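Local coordinates for protein telomerase reverse transcriptase (Candida tropicalis MYA-3404, PDB 6ZD1) that probably lengthens chromosome ends by copying a template within the telomerase RNA into telomeric DNA repeats, as a reverse transcriptase, at residues 37-40 with 41-45; 266-269 with 270-274; 518-521 with 522-525. One frame throughout, in Å; residues are numbered along the deposited sequence.

Contact 1 (37-40 with 41-45)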
ATOM      1  N   ILE A  37     -18.669 -19.851 -30.749  1.00 96.13           N
ATOM      2  CA  ILE A  37     -18.406 -19.372 -29.397  1.00 92.49           C
ATOM      3  C   ILE A  37     -19.191 -20.198 -28.387  1.00 87.80           C
ATOM      4  O   ILE A  37     -18.638 -20.702 -27.403  1.00 84.50           O
ATOM      5  CB  ILE A  37     -18.744 -17.875 -29.280  1.00 95.12           C
ATOM      6  CG1 ILE A  37     -17.884 -17.067 -30.251  1.00 96.28           C
ATOM      7  CG2 ILE A  37     -18.547 -17.396 -27.848  1.00 88.87           C
ATOM      8  CD1 ILE A  37     -16.404 -17.308 -30.079  1.00 92.93           C
ATOM      9  N   LYS A  38     -20.495 -20.357 -28.625  1.00 96.91           N
ATOM     10  CA  LYS A  38     -21.310 -21.156 -27.719  1.00 89.54           C
ATOM     11  C   LYS A  38     -20.819 -22.596 -27.661  1.00 85.13           C
ATOM     12  O   LYS A  38     -20.974 -23.265 -26.633  1.00 81.71           O
ATOM     13  CB  LYS A  38     -22.776 -21.104 -28.151  1.00 88.50           C
ATOM     14  CG  LYS A  38     -23.738 -21.742 -27.163  1.00 98.25           C
ATOM     15  CD  LYS A  38     -25.176 -21.650 -27.647  1.00 95.66           C
ATOM     16  CE  LYS A  38     -25.621 -20.202 -27.771  1.00112.87           C
ATOM     17  NZ  LYS A  38     -27.027 -20.084 -28.250  1.00109.66           N
ATOM     18  N   ASN A  39     -20.198 -23.080 -28.738  1.00 87.04           N
ATOM     19  CA  ASN A  39     -19.636 -24.425 -28.715  1.00 84.39           C
ATOM     20  C   ASN A  39     -18.467 -24.511 -27.743  1.00 84.38           C
ATOM     21  O   ASN A  39     -18.337 -25.492 -27.002  1.00 81.70           O
ATOM     22  CB  ASN A  39     -19.202 -24.839 -30.121  1.00 85.96           C
ATOM     23  CG  ASN A  39     -18.892 -26.321 -30.224  1.00 84.34           C
ATOM     24  OD1 ASN A  39     -17.794 -26.763 -29.886  1.00 82.65           O
ATOM     25  ND2 ASN A  39     -19.860 -27.094 -30.697  1.00 93.03           N
ATOM     26  N   VAL A  40     -17.627 -23.475 -27.704  1.00 90.13           N
ATOM     27  CA  VAL A  40     -16.488 -23.488 -26.796  1.00 78.79           C
ATOM     28  C   VAL A  40     -16.947 -23.264 -25.363  1.00 74.92           C
ATOM     29  O   VAL A  40     -16.529 -23.980 -24.446  1.00 78.28           O
ATOM     30  CB  VAL A  40     -15.449 -22.436 -27.224  1.00 80.51           C
ATOM     31  CG1 VAL A  40     -14.294 -22.387 -26.228  1.00 76.43           C
ATOM     32  CG2 VAL A  40     -14.941 -22.735 -28.624  1.00 87.84           C
ATOM     33  N   VAL A  41     -17.829 -22.283 -25.146  1.00 76.25           N
ATOM     34  CA  VAL A  41     -18.282 -21.989 -23.790  1.00 73.93           C
ATOM     35  C   VAL A  41     -18.982 -23.201 -23.193  1.00 79.23           C
ATOM     36  O   VAL A  41     -18.814 -23.511 -22.006  1.00 70.62           O
ATOM     37  CB  VAL A  41     -19.192 -20.747 -23.781  1.00 77.30           C
ATOM     38  CG1 VAL A  41     -19.726 -20.495 -22.382  1.00 74.62           C
ATOM     39  CG2 VAL A  41     -18.435 -19.530 -24.286  1.00 79.29           C
ATOM     40  N   SER A  42     -19.744 -23.929 -24.014  1.00 73.83           N
ATOM     41  CA  SER A  42     -20.427 -25.116 -23.512  1.00 72.59           C
ATOM     42  C   SER A  42     -19.428 -26.189 -23.109  1.00 71.13           C
ATOM     43  O   SER A  42     -19.582 -26.824 -22.060  1.00 72.42           O
ATOM     44  CB  SER A  42     -21.389 -25.659 -24.569  1.00 75.15           C
ATOM     45  OG  SER A  42     -22.334 -24.679 -24.953  1.00 81.01           O
ATOM     46  N   ARG A  43     -18.383 -26.388 -23.913  1.00 71.17           N
ATOM     47  CA  ARG A  43     -17.407 -27.423 -23.591  1.00 74.46           C
ATOM     48  C   ARG A  43     -16.557 -27.040 -22.388  1.00 74.04           C
ATOM     49  O   ARG A  43     -16.144 -27.919 -21.622  1.00 66.36           O
ATOM     50  CB  ARG A  43     -16.529 -27.705 -24.807  1.00 80.06           C
ATOM     51  CG  ARG A  43     -17.225 -28.538 -25.866  1.00 82.64           C
ATOM     52  CD  ARG A  43     -16.752 -28.168 -27.253  1.00 77.11           C
ATOM     53  NE  ARG A  43     -15.334 -28.434 -27.446  1.00 85.75           N
ATOM     54  CZ  ARG A  43     -14.570 -27.779 -28.312  1.00 77.18           C
ATOM     55  NH1 ARG A  43     -15.091 -26.810 -29.052  1.00 79.07           N
ATOM     56  NH2 ARG A  43     -13.288 -28.088 -28.431  1.00 78.61           N
ATOM     57  N   ILE A  44     -16.298 -25.747 -22.191  1.00 65.60           N
ATOM     58  CA  ILE A  44     -15.548 -25.320 -21.015  1.00 66.99           C
ATOM     59  C   ILE A  44     -16.390 -25.502 -19.760  1.00 69.42           C
ATOM     60  O   ILE A  44     -15.929 -26.062 -18.759  1.00 70.70           O
ATOM     61  CB  ILE A  44     -15.077 -23.866 -21.174  1.00 63.10           C
ATOM     62  CG1 ILE A  44     -14.043 -23.768 -22.297  1.00 64.37           C
ATOM     63  CG2 ILE A  44     -14.509 -23.346 -19.859  1.00 59.33           C
ATOM     64  CD1 ILE A  44     -13.562 -22.363 -22.563  1.00 72.18           C
ATOM     65  N   ILE A  45     -17.647 -25.054 -19.805  1.00 62.20           N
ATOM     66  CA  ILE A  45     -18.535 -25.209 -18.657  1.00 65.55           C
ATOM     67  C   ILE A  45     -18.762 -26.686 -18.359  1.00 73.39           C
ATOM     68  O   ILE A  45     -18.842 -27.095 -17.194  1.00 78.96           O
ATOM     69  CB  ILE A  45     -19.858 -24.457 -18.901  1.00 74.99           C
ATOM     70  CG1 ILE A  45     -19.603 -22.951 -18.935  1.00 65.32           C
ATOM     71  CG2 ILE A  45     -20.877 -24.783 -17.823  1.00 65.03           C
ATOM     72  CD1 ILE A  45     -20.864 -22.122 -19.070  1.00 71.97           C
TER
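Val-40 and Ile-44 meet one turn apart on the alpha-helix 36-50. Their side chains lie next to each other and point the same way. Val-40 CG1 comes within 3.7 Å of Ile-44 CD1. CG1 of Val-40 stands anti to its backbone N (chi1 177°), on the side of the carbonyl carbon, and this turns the methyl along the helix toward Ile-44. Both residues are buried. Tyr-163 of helix 158-179 packs on both of them, and Ile-4 and Leu-94 also touch Ile-44.

Val-41 continues the apolar side. Its CG2 lies 4.2 Å from CG2 of Ile-37, one turn back, and Val-11 of helix 8-14 packs against Val-41. The buried side of the helix thus faces two other helices of the N-terminal part of the chain.

Arg-43 runs along a more polar side. Its chain bends at chi2 and chi3 and folds back toward Asn-39. Arg-43 NH1 gives a hydrogen bond of 2.8 Å to Asn-39 OD1. The donor lies in the plane of the amide carbonyl, yet the amide and guanidinium planes are 61° apart. The other terminal nitrogen, NH2, forms a salt bridge with Asp-97. With partners at both terminal nitrogens, the guanidinium group has little freedom to turn.

Ser-42 turns its hydroxyl back on the helix, with OG beside its own backbone N. The carbonyl oxygen of Lys-38 takes two bonds from this residue, approaching from opposite faces of the carbonyl plane: one from Ser-42 N at 3.0 Å and one from Ser-42 OG at 2.6 Å.

Contact 2 (266-269 with 270-274)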
ATOM      1  N   LYS A 266     -27.483  -3.403   3.784  1.00 79.95           N
ATOM      2  CA  LYS A 266     -26.040  -3.291   3.593  1.00 75.68           C
ATOM      3  C   LYS A 266     -25.703  -2.156   2.636  1.00 85.96           C
ATOM      4  O   LYS A 266     -24.696  -1.459   2.813  1.00 84.65           O
ATOM      5  CB  LYS A 266     -25.467  -4.614   3.081  1.00 71.68           C
ATOM      6  CG  LYS A 266     -23.961  -4.591   2.874  1.00 71.60           C
ATOM      7  CD  LYS A 266     -23.424  -5.950   2.459  1.00 78.53           C
ATOM      8  CE  LYS A 266     -21.918  -5.894   2.244  1.00 95.68           C
ATOM      9  NZ  LYS A 266     -21.337  -7.224   1.912  1.00104.38           N
ATOM     10  N   GLN A 267     -26.529  -1.960   1.608  1.00 90.07           N
ATOM     11  CA  GLN A 267     -26.318  -0.838   0.703  1.00 88.27           C
ATOM     12  C   GLN A 267     -26.589   0.489   1.403  1.00 87.77           C
ATOM     13  O   GLN A 267     -25.859   1.466   1.195  1.00 87.78           O
ATOM     14  CB  GLN A 267     -27.210  -0.992  -0.526  1.00 84.60           C
ATOM     15  CG  GLN A 267     -27.071   0.118  -1.538  1.00 87.01           C
ATOM     16  CD  GLN A 267     -28.244   0.168  -2.490  1.00 97.62           C
ATOM     17  OE1 GLN A 267     -29.338  -0.305  -2.173  1.00 90.42           O
ATOM     18  NE2 GLN A 267     -28.025   0.739  -3.669  1.00 96.28           N
ATOM     19  N   LYS A 268     -27.624   0.536   2.247  1.00 84.31           N
ATOM     20  CA  LYS A 268     -27.941   1.758   2.980  1.00 85.20           C
ATOM     21  C   LYS A 268     -26.804   2.139   3.920  1.00 85.12           C
ATOM     22  O   LYS A 268     -26.367   3.294   3.949  1.00 86.48           O
ATOM     23  CB  LYS A 268     -29.248   1.579   3.759  1.00 84.57           C
ATOM     24  CG  LYS A 268     -29.908   2.882   4.232  1.00 85.77           C
ATOM     25  CD  LYS A 268     -29.337   3.401   5.548  1.00 85.66           C
ATOM     26  CE  LYS A 268     -29.932   4.753   5.915  1.00 87.06           C
ATOM     27  NZ  LYS A 268     -29.282   5.346   7.118  1.00 91.10           N
ATOM     28  N   GLU A 269     -26.315   1.176   4.702  1.00 85.08           N
ATOM     29  CA  GLU A 269     -25.239   1.478   5.635  1.00 92.46           C
ATOM     30  C   GLU A 269     -23.911   1.692   4.928  1.00 82.11           C
ATOM     31  O   GLU A 269     -23.041   2.384   5.468  1.00 81.64           O
ATOM     32  CB  GLU A 269     -25.116   0.361   6.670  1.00 91.08           C
ATOM     33  CG  GLU A 269     -26.358   0.199   7.527  1.00 86.87           C
ATOM     34  CD  GLU A 269     -26.154  -0.761   8.679  1.00 89.70           C
ATOM     35  OE1 GLU A 269     -27.004  -0.777   9.594  1.00 88.14           O
ATOM     36  OE2 GLU A 269     -25.142  -1.494   8.668  1.00 98.04           O
ATOM     37  N   LYS A 270     -23.744   1.138   3.726  1.00 81.26           N
ATOM     38  CA  LYS A 270     -22.534   1.408   2.959  1.00 82.81           C
ATOM     39  C   LYS A 270     -22.413   2.893   2.645  1.00 85.12           C
ATOM     40  O   LYS A 270     -21.319   3.466   2.727  1.00 88.15           O
ATOM     41  CB  LYS A 270     -22.529   0.577   1.674  1.00 81.42           C
ATOM     42  CG  LYS A 270     -21.333   0.825   0.768  1.00 82.01           C
ATOM     43  CD  LYS A 270     -20.022   0.583   1.497  1.00 92.88           C
ATOM     44  CE  LYS A 270     -18.825   0.977   0.645  1.00 90.17           C
ATOM     45  NZ  LYS A 270     -18.720   0.157  -0.593  1.00104.71           N
ATOM     46  N   TRP A 271     -23.533   3.543   2.316  1.00 85.77           N
ATOM     47  CA  TRP A 271     -23.525   4.977   2.054  1.00 87.66           C
ATOM     48  C   TRP A 271     -23.487   5.806   3.328  1.00 87.93           C
ATOM     49  O   TRP A 271     -23.052   6.963   3.283  1.00 88.04           O
ATOM     50  CB  TRP A 271     -24.745   5.369   1.216  1.00 88.62           C
ATOM     51  CG  TRP A 271     -24.578   5.023  -0.220  1.00 87.58           C
ATOM     52  CD1 TRP A 271     -24.999   3.886  -0.845  1.00 87.01           C
ATOM     53  CD2 TRP A 271     -23.915   5.808  -1.216  1.00 88.52           C
ATOM     54  NE1 TRP A 271     -24.648   3.920  -2.174  1.00 87.50           N
ATOM     55  CE2 TRP A 271     -23.981   5.089  -2.427  1.00 87.84           C
ATOM     56  CE3 TRP A 271     -23.277   7.054  -1.204  1.00 87.13           C
ATOM     57  CZ2 TRP A 271     -23.436   5.575  -3.613  1.00 92.52           C
ATOM     58  CZ3 TRP A 271     -22.735   7.534  -2.383  1.00 85.21           C
ATOM     59  CH2 TRP A 271     -22.818   6.795  -3.571  1.00 85.56           C
ATOM     60  N   ASP A 272     -23.930   5.248   4.457  1.00 87.12           N
ATOM     61  CA  ASP A 272     -23.696   5.911   5.734  1.00 87.44           C
ATOM     62  C   ASP A 272     -22.204   6.062   5.999  1.00 87.10           C
ATOM     63  O   ASP A 272     -21.741   7.142   6.382  1.00 87.10           O
ATOM     64  CB  ASP A 272     -24.365   5.131   6.866  1.00 90.35           C
ATOM     65  CG  ASP A 272     -25.859   5.361   6.929  1.00 89.89           C
ATOM     66  OD1 ASP A 272     -26.305   6.476   6.587  1.00 94.19           O
ATOM     67  OD2 ASP A 272     -26.587   4.427   7.329  1.00 92.92           O
ATOM     68  N   TYR A 273     -21.428   4.999   5.764  1.00 84.08           N
ATOM     69  CA  TYR A 273     -19.984   5.094   5.953  1.00 84.24           C
ATOM     70  C   TYR A 273     -19.369   6.061   4.953  1.00 85.53           C
ATOM     71  O   TYR A 273     -18.526   6.889   5.321  1.00 85.03           O
ATOM     72  CB  TYR A 273     -19.339   3.712   5.825  1.00 85.70           C
ATOM     73  CG  TYR A 273     -17.858   3.693   6.152  1.00 88.67           C
ATOM     74  CD1 TYR A 273     -16.901   3.884   5.161  1.00 82.29           C
ATOM     75  CD2 TYR A 273     -17.417   3.485   7.455  1.00 90.38           C
ATOM     76  CE1 TYR A 273     -15.548   3.869   5.458  1.00 81.18           C
ATOM     77  CE2 TYR A 273     -16.068   3.470   7.760  1.00 89.13           C
ATOM     78  CZ  TYR A 273     -15.137   3.661   6.760  1.00 89.36           C
ATOM     79  OH  TYR A 273     -13.793   3.646   7.063  1.00 89.92           O
ATOM     80  N   ILE A 274     -19.802   5.990   3.692  1.00 84.34           N
ATOM     81  CA  ILE A 274     -19.305   6.898   2.662  1.00 84.09           C
ATOM     82  C   ILE A 274     -19.547   8.348   3.062  1.00 85.90           C
ATOM     83  O   ILE A 274     -18.675   9.210   2.887  1.00 85.03           O
ATOM     84  CB  ILE A 274     -19.955   6.570   1.305  1.00 85.48           C
ATOM     85  CG1 ILE A 274     -19.475   5.216   0.789  1.00 82.95           C
ATOM     86  CG2 ILE A 274     -19.660   7.658   0.285  1.00 84.24           C
ATOM     87  CD1 ILE A 274     -20.116   4.819  -0.521  1.00 83.66           C
TER
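Lys-266 begins a run of i to i+4 contacts near the start of the long alpha-helix 263-298, within the reverse transcriptase region. Its carbonyl oxygen accepts from Lys-270 N at 2.9 Å. The amine of Lys-270 is taken up outside the helix, in a salt bridge with Asp-378.

Gln-267 meets Trp-271 through its backbone. Its O lies 3.3 Å from CD1 of Trp-271, at the edge of the indole and near the ring plane. The bond from Trp-271 N to the same oxygen is weak. One face of the indole carries Ile-274 CD1, offset toward the rim.

Lys-268 makes the charged link of this contact. The chain starts on the side of its carbonyl carbon and turns at chi2 (-84°), which swings the amine along the helix to Asp-272. The two side chains form a salt bridge at the surface. Lys-268 NZ sits 2.9 Å from Asp-272 OD2, on the syn lone pair, and has a weaker bond to OD1 at 3.2 Å. The backbone of the pair is joined as well, Asp-272 N to Lys-268 O at 3.2 Å.

The Glu-269 carboxylate takes its partner outside the segments: OE2 accepts from the backbone N of Ser-253. The carbonyl oxygen of Glu-269 bonds Tyr-273 N at 3.1 Å, with the donor tilted 27° from the carbonyl plane.

Contact 3 (518-521 with 522-525)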
ATOM      1  N   LYS A 518      21.440   8.663  25.482  1.00 78.29           N
ATOM      2  CA  LYS A 518      21.626   7.240  25.738  1.00 76.79           C
ATOM      3  C   LYS A 518      21.070   6.836  27.097  1.00 87.43           C
ATOM      4  O   LYS A 518      20.651   5.685  27.277  1.00 85.12           O
ATOM      5  CB  LYS A 518      23.115   6.890  25.642  1.00 84.34           C
ATOM      6  CG  LYS A 518      23.433   5.404  25.636  1.00 80.69           C
ATOM      7  CD  LYS A 518      24.933   5.197  25.454  1.00 89.34           C
ATOM      8  CE  LYS A 518      25.311   3.725  25.479  1.00 98.77           C
ATOM      9  NZ  LYS A 518      26.781   3.537  25.304  1.00 97.83           N
ATOM     10  N   ASP A 519      21.024   7.766  28.053  1.00 84.65           N
ATOM     11  CA  ASP A 519      20.473   7.467  29.367  1.00 79.16           C
ATOM     12  C   ASP A 519      18.977   7.690  29.428  1.00 86.20           C
ATOM     13  O   ASP A 519      18.308   7.113  30.295  1.00 91.63           O
ATOM     14  CB  ASP A 519      21.133   8.331  30.446  1.00 91.53           C
ATOM     15  CG  ASP A 519      22.578   7.957  30.688  1.00 95.22           C
ATOM     16  OD1 ASP A 519      22.959   6.807  30.373  1.00 96.65           O
ATOM     17  OD2 ASP A 519      23.334   8.808  31.200  1.00 99.37           O
ATOM     18  N   LYS A 520      18.434   8.504  28.531  1.00 76.99           N
ATOM     19  CA  LYS A 520      16.998   8.707  28.538  1.00 87.92           C
ATOM     20  C   LYS A 520      16.256   7.582  27.827  1.00 85.02           C
ATOM     21  O   LYS A 520      15.138   7.240  28.226  1.00 85.72           O
ATOM     22  CB  LYS A 520      16.663  10.053  27.910  1.00 90.20           C
ATOM     23  CG  LYS A 520      15.204  10.343  27.969  1.00 92.13           C
ATOM     24  CD  LYS A 520      14.933  11.806  27.905  1.00 96.78           C
ATOM     25  CE  LYS A 520      13.573  11.987  27.324  1.00100.52           C
ATOM     26  NZ  LYS A 520      13.658  12.077  25.842  1.00114.45           N
ATOM     27  N   ILE A 521      16.860   6.977  26.799  1.00 82.75           N
ATOM     28  CA  ILE A 521      16.223   5.845  26.127  1.00 70.02           C
ATOM     29  C   ILE A 521      16.454   4.539  26.865  1.00 83.14           C
ATOM     30  O   ILE A 521      15.989   3.488  26.405  1.00 93.88           O
ATOM     31  CB  ILE A 521      16.707   5.691  24.669  1.00 68.54           C
ATOM     32  CG1 ILE A 521      18.161   5.231  24.614  1.00 72.19           C
ATOM     33  CG2 ILE A 521      16.547   6.996  23.908  1.00 78.69           C
ATOM     34  CD1 ILE A 521      18.711   5.154  23.197  1.00 73.05           C
ATOM     35  N   SER A 522      17.161   4.571  27.996  1.00 74.79           N
ATOM     36  CA  SER A 522      17.327   3.409  28.855  1.00 75.62           C
ATOM     37  C   SER A 522      16.528   3.507  30.146  1.00 91.48           C
ATOM     38  O   SER A 522      16.444   2.515  30.881  1.00 85.75           O
ATOM     39  CB  SER A 522      18.809   3.201  29.191  1.00 81.80           C
ATOM     40  OG  SER A 522      19.577   3.056  28.011  1.00 97.14           O
ATOM     41  N   SER A 523      15.961   4.671  30.448  1.00 85.50           N
ATOM     42  CA  SER A 523      15.077   4.832  31.593  1.00 83.67           C
ATOM     43  C   SER A 523      13.673   4.379  31.197  1.00 90.80           C
ATOM     44  O   SER A 523      13.449   3.850  30.106  1.00 83.31           O
ATOM     45  CB  SER A 523      15.097   6.280  32.076  1.00 87.37           C
ATOM     46  OG  SER A 523      14.613   7.157  31.069  1.00 79.93           O
ATOM     47  N   ASN A 524      12.699   4.589  32.081  1.00 81.84           N
ATOM     48  CA  ASN A 524      11.312   4.264  31.784  1.00 86.45           C
ATOM     49  C   ASN A 524      10.495   5.511  31.481  1.00 81.86           C
ATOM     50  O   ASN A 524       9.261   5.461  31.490  1.00 78.73           O
ATOM     51  CB  ASN A 524      10.687   3.486  32.942  1.00 87.56           C
ATOM     52  CG  ASN A 524      10.716   4.259  34.245  1.00 86.28           C
ATOM     53  OD1 ASN A 524      11.501   5.193  34.412  1.00 98.57           O
ATOM     54  ND2 ASN A 524       9.863   3.865  35.185  1.00 90.13           N
ATOM     55  N   GLU A 525      11.166   6.626  31.185  1.00 75.52           N
ATOM     56  CA  GLU A 525      10.468   7.894  31.046  1.00 80.80           C
ATOM     57  C   GLU A 525       9.670   7.975  29.759  1.00 72.72           C
ATOM     58  O   GLU A 525       8.796   8.838  29.642  1.00 78.73           O
ATOM     59  CB  GLU A 525      11.461   9.055  31.099  1.00 84.77           C
ATOM     60  CG  GLU A 525      11.995   9.355  32.479  1.00 93.06           C
ATOM     61  CD  GLU A 525      12.937  10.538  32.480  1.00 94.65           C
ATOM     62  OE1 GLU A 525      13.582  10.785  31.438  1.00 97.16           O
ATOM     63  OE2 GLU A 525      13.024  11.225  33.517  1.00111.66           O
TER
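Two serine hydroxyls, those of Ser-522 and Ser-523, bond to backbone carbonyls of the preceding turn. Ser-522 OG donates to Lys-518 O at 2.9 Å. It arrives almost straight along the C=O axis, at an angle of 173°. OG is placed there by a first torsion of -57°, which sets it opposite its own carbonyl carbon and back over the last helical turn. Ser-523 OG donates to Lys-520 O, also at 2.9 Å. This approach is much more bent, with a C=O...O angle of 119° and the hydroxyl tilted from the carbonyl plane. The OG of Ser-523 sits between the backbone N and the carbonyl carbon, from where it reaches both Lys-520 O and, weakly, Glu-525 N.

Two weak bonds involve Ser-523. Its N reaches Lys-520 O at 3.5 Å, so the amide and hydroxyl of one serine converge on one carbonyl. Glu-525 N gives its OG a weak bond in the pattern of an ST turn.

This is the C-terminal end of helix 511-520, where the chain leaves the helix for the loop that leads to strand 539-541. The serine hydroxyls serve two carbonyls of the last helical residues. Strand 539-541 is an edge strand of the antiparallel sheet in the reverse transcriptase region.

Among the charged side chains, Lys-520 and Glu-525 cross at about a right angle. The carboxylate oxygen OE1 of Glu-525 lies against the aliphatic part of Lys-520, 3.9 Å from both CG and CD. The amine stays apart, with Lys-520 NZ 5.7 Å from Glu-525 OE1, so any attraction acts over a distance. Lys-520 also forms a cation-pi contact with Phe-485. Lys-518 forms a salt bridge with Glu-540 of the edge strand.

How the contacts relate
From the N terminus, the contacts follow one another in series; none nests in or crosses another. Each is local to one continuous stretch of chain, so none closes a long loop. Contact 1 lies in helix 36-50, against helices 8-14 and 158-179. Contact 2 comes early in helix 263-298, beside helix 254-258, with its centre about 39 Å from that of contact 1. Contact 3 marks where helix 511-520 gives way to the loop before strand 539-541. Contacts 2 and 3 share the reverse transcriptase region, yet their centres are about 48 Å apart. Contacts 1 and 3 lie on opposite sides of the chain's centre.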